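Local structure of cellobiose 2-epimerase (Caldibacillus thermoamylovorans, 5ZHB) at residues S60-R64 with E123-V127; D44-I50 with Y95-Y100; M1-V5 with F384-V388. The protein catalyses the 2-epimerization of cellobiose, reversibly converting the glucose at its reducing end into mannose, and probably acts likewise on related disaccharides. All coordinates share one frame. Residue numbers count along the deposited sequence, not the author numbering.

Contact 1: residues S60-R64 with E123-V127; sequences SAAYR and EYYRV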
loop_
_atom_site.group_PDB
_atom_site.type_symbol
_atom_site.label_atom_id
_atom_site.label_comp_id
_atom_site.label_asym_id
_atom_site.label_seq_id
_atom_site.Cartn_x
_atom_site.Cartn_y
_atom_site.Cartn_z
ATOM N N SER A 60 8.609 4.165 10.701
ATOM C CA SER A 60 9.760 4.892 10.182
ATOM C C SER A 60 9.340 6.250 9.632
ATOM O O SER A 60 9.942 7.265 9.973
ATOM C CB SER A 60 10.486 4.127 9.109
ATOM O OG SER A 60 11.005 2.895 9.590
ATOM N N ALA A 61 8.281 6.254 8.801
ATOM C CA ALA A 61 7.760 7.485 8.223
ATOM C C ALA A 61 7.227 8.410 9.317
ATOM O O ALA A 61 7.403 9.613 9.192
ATOM C CB ALA A 61 6.665 7.204 7.210
ATOM N N ALA A 62 6.499 7.865 10.313
ATOM C CA ALA A 62 6.006 8.676 11.413
ATOM C C ALA A 62 7.171 9.393 12.089
ATOM O O ALA A 62 7.062 10.581 12.418
ATOM C CB ALA A 62 5.229 7.879 12.423
ATOM N N TYR A 63 8.274 8.663 12.290
ATOM C CA TYR A 63 9.456 9.232 12.923
ATOM C C TYR A 63 10.067 10.318 12.036
ATOM O O TYR A 63 10.399 11.392 12.529
ATOM C CB TYR A 63 10.477 8.152 13.290
ATOM C CG TYR A 63 11.723 8.726 13.949
ATOM C CD1 TYR A 63 11.671 9.237 15.240
ATOM C CD2 TYR A 63 12.943 8.770 13.284
ATOM C CE1 TYR A 63 12.797 9.761 15.856
ATOM C CE2 TYR A 63 14.076 9.303 13.882
ATOM C CZ TYR A 63 14.005 9.790 15.177
ATOM O OH TYR A 63 15.120 10.306 15.779
ATOM N N ARG A 64 10.162 10.068 10.727
ATOM C CA ARG A 64 10.736 11.016 9.774
ATOM C C ARG A 64 10.021 12.362 9.833
ATOM O O ARG A 64 10.654 13.416 9.811
ATOM C CB ARG A 64 10.623 10.499 8.335
ATOM C CG ARG A 64 11.315 11.392 7.313
ATOM C CD ARG A 64 11.474 10.812 5.928
ATOM N NE ARG A 64 10.270 10.166 5.408
ATOM C CZ ARG A 64 9.173 10.780 4.975
ATOM N NH1 ARG A 64 9.173 12.068 4.738
ATOM N NH2 ARG A 64 8.078 10.083 4.747
ATOM N N GLU A 123 12.559 3.189 3.712
ATOM C CA GLU A 123 12.034 4.195 4.617
ATOM C C GLU A 123 12.803 4.176 5.946
ATOM O O GLU A 123 13.128 5.223 6.515
ATOM C CB GLU A 123 10.546 3.978 4.864
ATOM C CG GLU A 123 9.841 5.154 5.534
ATOM C CD GLU A 123 9.765 6.413 4.671
ATOM O OE1 GLU A 123 10.007 6.393 3.443
ATOM O OE2 GLU A 123 9.479 7.446 5.295
ATOM N N TYR A 124 13.113 2.978 6.446
ATOM C CA TYR A 124 13.861 2.857 7.683
ATOM C C TYR A 124 15.254 3.444 7.467
ATOM O O TYR A 124 15.788 4.131 8.334
ATOM C CB TYR A 124 13.877 1.383 8.090
ATOM C CG TYR A 124 14.585 1.117 9.411
ATOM C CD1 TYR A 124 14.015 1.500 10.604
ATOM C CD2 TYR A 124 15.774 0.393 9.451
ATOM C CE1 TYR A 124 14.630 1.213 11.811
ATOM C CE2 TYR A 124 16.406 0.117 10.648
ATOM C CZ TYR A 124 15.835 0.535 11.829
ATOM O OH TYR A 124 16.419 0.261 13.046
ATOM N N TYR A 125 15.813 3.214 6.275
ATOM C CA TYR A 125 17.126 3.755 5.975
ATOM C C TYR A 125 17.067 5.285 6.004
ATOM O O TYR A 125 17.975 5.934 6.507
ATOM C CB TYR A 125 17.623 3.201 4.646
ATOM C CG TYR A 125 19.007 3.720 4.290
ATOM C CD1 TYR A 125 20.152 3.163 4.855
ATOM C CD2 TYR A 125 19.155 4.803 3.436
ATOM C CE1 TYR A 125 21.416 3.640 4.526
ATOM C CE2 TYR A 125 20.406 5.302 3.121
ATOM C CZ TYR A 125 21.538 4.708 3.651
ATOM O OH TYR A 125 22.749 5.210 3.283
ATOM N N ARG A 126 15.971 5.874 5.515
ATOM C CA ARG A 126 15.859 7.327 5.499
ATOM C C ARG A 126 16.078 7.899 6.899
ATOM O O ARG A 126 16.648 8.976 7.027
ATOM C CB ARG A 126 14.529 7.826 4.914
ATOM C CG ARG A 126 14.410 7.454 3.444
ATOM C CD ARG A 126 13.072 7.771 2.823
ATOM N NE ARG A 126 12.868 9.216 2.710
ATOM C CZ ARG A 126 11.723 9.800 2.418
ATOM N NH1 ARG A 126 10.618 9.091 2.255
ATOM N NH2 ARG A 126 11.671 11.117 2.334
ATOM N N VAL A 127 15.605 7.217 7.940
ATOM C CA VAL A 127 15.657 7.780 9.280
ATOM C C VAL A 127 16.796 7.199 10.125
ATOM O O VAL A 127 16.939 7.647 11.259
ATOM C CB VAL A 127 14.316 7.657 10.031
ATOM C CG1 VAL A 127 13.200 8.361 9.264
ATOM C CG2 VAL A 127 13.915 6.216 10.344
#
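E123 opens the C-terminal part of helix 111-128 with the main charged link to helix 49-66. Its OE2 accepts hydrogen bonds from R64 NE (2.8 Å) and R64 NH2 (3.0 Å), which makes a salt bridge. Its OE1 takes R126 NH1 at 3.0 Å and also bonds N195. Y124 comes close with its CA (3.4 Å from S60 OG) and its ring edge (CD1 3.5 Å from S60 OG). The polar ends of this pair are served by others, since S60 OG bonds L56 O and Y124 OH bonds N76. R126 lays its guanidinium flat on that of R64, with centres 3.7 Å apart and planes 8° off parallel. Such like-charge stacking is tolerable because the E123 carboxylate bonds both, and E386 also pairs with R64. V127 fills the remaining gap. Its CG1 is 3.5 Å from both S60 O and R64 CB, and its CB is 3.7 Å from Y63 CD2 at the ring edge. The two short axes run in the same general direction, 32° apart and 8.8 Å at closest approach. Two like-directed helices joined by a salt-bridge network fit the inner layer of the (alpha/alpha)6 barrel of the GlcNAc 2-epimerase family.

Contact 2: residues D44-I50 with Y95-Y100; sequences DAGKGGI and YWMVDY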
loop_
_atom_site.group_PDB
_atom_site.type_symbol
_atom_site.label_atom_id
_atom_site.label_comp_id
_atom_site.label_asym_id
_atom_site.label_seq_id
_atom_site.Cartn_x
_atom_site.Cartn_y
_atom_site.Cartn_z
ATOM N N ASP A 44 -1.022 -15.408 19.646
ATOM C CA ASP A 44 -0.434 -16.562 18.985
ATOM C C ASP A 44 -0.809 -16.609 17.495
ATOM O O ASP A 44 -0.565 -17.609 16.836
ATOM C CB ASP A 44 -0.879 -17.853 19.663
ATOM C CG ASP A 44 -2.385 -18.104 19.655
ATOM O OD1 ASP A 44 -3.153 -17.152 19.380
ATOM O OD2 ASP A 44 -2.800 -19.248 19.898
ATOM N N ALA A 45 -1.404 -15.540 16.938
ATOM C CA ALA A 45 -1.769 -15.561 15.526
ATOM C C ALA A 45 -0.520 -15.497 14.649
ATOM O O ALA A 45 0.541 -15.017 15.056
ATOM C CB ALA A 45 -2.708 -14.413 15.230
ATOM N N GLY A 46 -0.668 -15.941 13.396
ATOM C CA GLY A 46 0.359 -15.758 12.380
ATOM C C GLY A 46 0.706 -14.288 12.147
ATOM O O GLY A 46 -0.146 -13.417 12.351
ATOM N N LYS A 47 1.977 -14.030 11.777
ATOM C CA LYS A 47 2.489 -12.688 11.515
ATOM C C LYS A 47 2.849 -12.551 10.029
ATOM O O LYS A 47 3.698 -13.289 9.515
ATOM C CB LYS A 47 3.683 -12.367 12.430
ATOM C CG LYS A 47 3.331 -12.342 13.909
ATOM C CD LYS A 47 4.531 -12.207 14.850
ATOM C CE LYS A 47 4.058 -12.133 16.274
ATOM N NZ LYS A 47 5.176 -12.190 17.217
ATOM N N GLY A 48 2.155 -11.644 9.313
ATOM C CA GLY A 48 2.373 -11.516 7.870
ATOM C C GLY A 48 3.708 -10.858 7.560
ATOM O O GLY A 48 4.141 -9.970 8.278
ATOM N N GLY A 49 4.323 -11.273 6.443
ATOM C CA GLY A 49 5.535 -10.664 5.951
ATOM C C GLY A 49 5.251 -9.237 5.488
ATOM O O GLY A 49 5.942 -8.301 5.891
ATOM N N ILE A 50 4.189 -9.092 4.690
ATOM C CA ILE A 50 3.774 -7.763 4.257
ATOM C C ILE A 50 3.326 -6.900 5.444
ATOM O O ILE A 50 3.698 -5.724 5.506
ATOM C CB ILE A 50 2.740 -7.824 3.121
ATOM C CG1 ILE A 50 3.416 -8.391 1.862
ATOM C CG2 ILE A 50 2.178 -6.416 2.858
ATOM C CD1 ILE A 50 2.495 -8.650 0.693
ATOM N N TYR A 95 9.443 -14.269 3.516
ATOM C CA TYR A 95 8.328 -15.189 3.646
ATOM C C TYR A 95 6.992 -14.456 3.548
ATOM O O TYR A 95 6.876 -13.317 3.991
ATOM C CB TYR A 95 8.477 -15.852 5.024
ATOM C CG TYR A 95 9.620 -16.846 5.128
ATOM C CD1 TYR A 95 9.847 -17.807 4.142
ATOM C CD2 TYR A 95 10.466 -16.838 6.233
ATOM C CE1 TYR A 95 10.875 -18.739 4.262
ATOM C CE2 TYR A 95 11.491 -17.760 6.366
ATOM C CZ TYR A 95 11.674 -18.733 5.401
ATOM O OH TYR A 95 12.721 -19.598 5.520
ATOM N N TRP A 96 5.965 -15.171 3.086
ATOM C CA TRP A 96 4.607 -14.654 3.062
ATOM C C TRP A 96 3.984 -14.564 4.458
ATOM O O TRP A 96 3.303 -13.576 4.788
ATOM C CB TRP A 96 3.764 -15.547 2.160
ATOM C CG TRP A 96 2.398 -15.020 1.822
ATOM C CD1 TRP A 96 1.193 -15.524 2.214
ATOM C CD2 TRP A 96 2.106 -13.914 0.932
ATOM N NE1 TRP A 96 0.178 -14.804 1.636
ATOM C CE2 TRP A 96 0.707 -13.815 0.846
ATOM C CE3 TRP A 96 2.890 -12.998 0.225
ATOM C CZ2 TRP A 96 0.076 -12.849 0.067
ATOM C CZ3 TRP A 96 2.264 -12.024 -0.521
ATOM C CH2 TRP A 96 0.874 -11.966 -0.618
ATOM N N MET A 97 4.194 -15.610 5.266
ATOM C CA MET A 97 3.739 -15.624 6.649
ATOM C C MET A 97 4.775 -16.330 7.522
ATOM O O MET A 97 5.478 -17.238 7.070
ATOM C CB MET A 97 2.419 -16.390 6.835
ATOM C CG MET A 97 1.171 -15.777 6.198
ATOM S SD MET A 97 0.442 -14.372 7.080
ATOM C CE MET A 97 0.263 -15.008 8.752
ATOM N N VAL A 98 4.827 -15.906 8.787
ATOM C CA VAL A 98 5.483 -16.648 9.852
ATOM C C VAL A 98 4.491 -16.835 10.996
ATOM O O VAL A 98 3.479 -16.160 11.066
ATOM C CB VAL A 98 6.795 -15.978 10.308
ATOM C CG1 VAL A 98 7.835 -15.946 9.189
ATOM C CG2 VAL A 98 6.562 -14.580 10.874
ATOM N N ASP A 99 4.776 -17.789 11.897
ATOM C CA ASP A 99 3.930 -18.034 13.050
ATOM C C ASP A 99 4.307 -16.999 14.095
ATOM O O ASP A 99 5.220 -16.215 13.889
ATOM C CB ASP A 99 4.031 -19.484 13.518
ATOM C CG ASP A 99 5.378 -19.891 14.101
ATOM O OD1 ASP A 99 6.203 -19.006 14.371
ATOM O OD2 ASP A 99 5.609 -21.110 14.243
ATOM N N TYR A 100 3.676 -17.066 15.264
ATOM C CA TYR A 100 3.856 -16.020 16.255
ATOM C C TYR A 100 5.273 -16.007 16.829
ATOM O O TYR A 100 5.658 -14.992 17.411
ATOM C CB TYR A 100 2.764 -16.149 17.313
ATOM C CG TYR A 100 2.960 -17.239 18.364
ATOM C CD1 TYR A 100 2.706 -18.567 18.058
ATOM C CD2 TYR A 100 3.309 -16.919 19.670
ATOM C CE1 TYR A 100 2.845 -19.563 19.004
ATOM C CE2 TYR A 100 3.457 -17.912 20.635
ATOM C CZ TYR A 100 3.215 -19.235 20.295
ATOM O OH TYR A 100 3.331 -20.264 21.182
#
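A short two-stranded antiparallel sheet precedes helix 49-66, at the end of the helical barrel where its loops and short strands gather. K47 and V98 form the hydrogen-bonded pair: K47 N to V98 O is 2.7 Å and V98 N to K47 O is 2.9 Å. G48 and M97 follow as a non-hydrogen-bonded pair, and G48 is the N-cap of the helix. A further backbone bond, G49 N to W96 O (3.0 Å), ties the helix start to 95-100. W96 and M97 both face D106 of strand 106-110, a classic beta bulge, and M97 bonds D106 through the backbone. A CB on G49 would strike Y95 O, and one on G46 would strike M97 CE in the given conformer. I50 CD1 rests on W96 CZ3 at 3.6 Å. D44 CA sits over the Y100 ring in a CH-pi contact, 3.9 Å from its centroid. K47 NZ makes a salt bridge to D25 and hydrogen-bonds G29 O and Y100 O, the latter at 2.8 Å.

Contact 3: residues M1-V5 with F384-V388; sequences MNTFV and FIERV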
loop_
_atom_site.group_PDB
_atom_site.type_symbol
_atom_site.label_atom_id
_atom_site.label_comp_id
_atom_site.label_asym_id
_atom_site.label_seq_id
_atom_site.Cartn_x
_atom_site.Cartn_y
_atom_site.Cartn_z
ATOM N N MET A 1 -7.522 24.672 6.007
ATOM C CA MET A 1 -6.784 23.444 5.599
ATOM C C MET A 1 -5.846 22.994 6.716
ATOM O O MET A 1 -5.611 21.802 6.909
ATOM C CB MET A 1 -5.950 23.672 4.331
ATOM C CG MET A 1 -5.533 22.381 3.663
ATOM S SD MET A 1 -6.992 21.346 3.443
ATOM C CE MET A 1 -6.507 19.678 3.906
ATOM N N ASN A 2 -5.291 23.964 7.441
ATOM C CA ASN A 2 -4.555 23.674 8.657
ATOM C C ASN A 2 -5.495 23.030 9.677
ATOM O O ASN A 2 -5.065 22.193 10.467
ATOM C CB ASN A 2 -3.849 24.920 9.176
ATOM C CG ASN A 2 -2.784 25.382 8.212
ATOM O OD1 ASN A 2 -1.600 25.101 8.427
ATOM N ND2 ASN A 2 -3.177 26.041 7.131
ATOM N N THR A 3 -6.771 23.436 9.639
ATOM C CA THR A 3 -7.815 22.879 10.482
ATOM C C THR A 3 -7.957 21.376 10.234
ATOM O O THR A 3 -7.934 20.593 11.184
ATOM C CB THR A 3 -9.130 23.617 10.228
ATOM O OG1 THR A 3 -10.108 22.968 11.031
ATOM C CG2 THR A 3 -9.614 23.555 8.787
ATOM N N PHE A 4 -8.085 20.990 8.955
ATOM C CA PHE A 4 -8.293 19.597 8.583
ATOM C C PHE A 4 -7.032 18.813 8.960
ATOM O O PHE A 4 -7.129 17.729 9.534
ATOM C CB PHE A 4 -8.746 19.466 7.114
ATOM C CG PHE A 4 -10.227 19.762 6.893
ATOM C CD1 PHE A 4 -11.201 18.806 7.179
ATOM C CD2 PHE A 4 -10.656 21.008 6.425
ATOM C CE1 PHE A 4 -12.561 19.080 7.004
ATOM C CE2 PHE A 4 -12.014 21.277 6.246
ATOM C CZ PHE A 4 -12.966 20.319 6.544
ATOM N N VAL A 5 -5.845 19.373 8.688
ATOM C CA VAL A 5 -4.598 18.650 8.900
ATOM C C VAL A 5 -4.332 18.435 10.389
ATOM O O VAL A 5 -3.804 17.384 10.773
ATOM C CB VAL A 5 -3.408 19.304 8.179
ATOM C CG1 VAL A 5 -2.079 18.658 8.551
ATOM C CG2 VAL A 5 -3.602 19.228 6.673
ATOM N N PHE A 384 -0.597 14.489 4.189
ATOM C CA PHE A 384 -1.179 15.810 4.407
ATOM C C PHE A 384 -0.306 16.666 5.318
ATOM O O PHE A 384 -0.063 17.833 5.039
ATOM C CB PHE A 384 -2.561 15.698 5.022
ATOM C CG PHE A 384 -3.632 15.491 3.970
ATOM C CD1 PHE A 384 -4.250 16.581 3.370
ATOM C CD2 PHE A 384 -4.008 14.216 3.572
ATOM C CE1 PHE A 384 -5.289 16.385 2.456
ATOM C CE2 PHE A 384 -4.982 14.029 2.601
ATOM C CZ PHE A 384 -5.630 15.107 2.055
ATOM N N ILE A 385 0.180 16.091 6.413
ATOM C CA ILE A 385 1.086 16.838 7.272
ATOM C C ILE A 385 2.251 17.431 6.468
ATOM O O ILE A 385 2.611 18.607 6.621
ATOM C CB ILE A 385 1.555 15.943 8.431
ATOM C CG1 ILE A 385 0.409 15.656 9.419
ATOM C CG2 ILE A 385 2.762 16.588 9.120
ATOM C CD1 ILE A 385 0.631 14.458 10.344
ATOM N N GLU A 386 2.881 16.619 5.618
ATOM C CA GLU A 386 4.087 17.010 4.908
ATOM C C GLU A 386 3.731 17.950 3.758
ATOM O O GLU A 386 4.474 18.888 3.462
ATOM C CB GLU A 386 4.836 15.761 4.424
ATOM C CG GLU A 386 6.361 15.876 4.454
ATOM C CD GLU A 386 7.145 14.769 3.736
ATOM O OE1 GLU A 386 8.390 14.803 3.764
ATOM O OE2 GLU A 386 6.546 13.873 3.111
ATOM N N ARG A 387 2.607 17.712 3.070
ATOM C CA ARG A 387 2.252 18.549 1.933
ATOM C C ARG A 387 1.878 19.966 2.389
ATOM O O ARG A 387 2.216 20.931 1.699
ATOM C CB ARG A 387 1.102 17.919 1.145
ATOM C CG ARG A 387 1.538 16.750 0.265
ATOM C CD ARG A 387 0.323 15.989 -0.228
ATOM N NE ARG A 387 0.713 14.729 -0.881
ATOM C CZ ARG A 387 0.734 14.567 -2.202
ATOM N NH1 ARG A 387 0.531 15.607 -2.996
ATOM N NH2 ARG A 387 0.965 13.373 -2.724
ATOM N N VAL A 388 1.147 20.065 3.514
ATOM C CA VAL A 388 0.812 21.314 4.193
ATOM C C VAL A 388 1.792 21.545 5.364
ATOM O O VAL A 388 2.993 21.817 5.108
ATOM C CB VAL A 388 -0.634 21.238 4.726
ATOM C CG1 VAL A 388 -1.116 22.543 5.355
ATOM C CG2 VAL A 388 -1.640 20.769 3.685
#
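This is an apolar surface contact between the two ends of the modelled chain, where the ring of helices of the (alpha/alpha)6 barrel closes. The first turn of helix 2-21, an outer helix, meets the last turn of helix 375-387, an inner one, and the residue after it. The contact is small, with 266 Å² buried over both sides. It consists of van der Waals packing of side chains. V5 is the central residue. It points across the gap and meets three partners: its CG2 lies 4.0 Å from F384 CB and 3.9 Å from V388 CG2, and its CG1 lies 4.0 Å from I385 CG1. M1 adds a second line of contact. Its CE is 3.8 Å from F384 CE1, and its CG is 4.2 Å from V388 CG2. N2 adds a looser touch at the exposed edge, with OD1 4.0 Å from V388 CG1. The spacing on each side follows the helical repeat. M1 and V5 are four residues apart, joined by the bond V5 N to M1 O (3.0 Å), so both side chains reach the same partner helix. F384 and V388 are likewise four apart, with V388 N to F384 O at 3.0 Å. The CA atoms stay well apart, 6.2 Å for V5 and I385 and 7.4 Å for N2 and V388, so side chains fill the space. F384 is the buried residue here. Its ring also meets F8 edge-to-face and touches Y317. M1 leans on L329. The paired chain ends thus sit against helices 306-323 and 326-343.

From the N terminus, helix 2-21 starts in contact 3, which pairs the two ends of the modelled chain and so closes a loop of nearly the whole chain. Contacts 1 and 2 both lie within that loop. Contact 2 begins at 44-50, contact 1 at 60-64; the chain then returns to 95-100 and to 123-127, so their segments alternate and the two loops cross. Both use helix 49-66: contact 2 holds its start to strand 97-98, and contact 1 joins its later turns to helix 111-128. Their centres are 23 Å apart. Contacts 1 and 3 touch, through a salt bridge from R64 NH1 to E386 OE1 (3.0 Å). Contact 2 lies across the chain's centre from contact 3, their centres 35 Å apart.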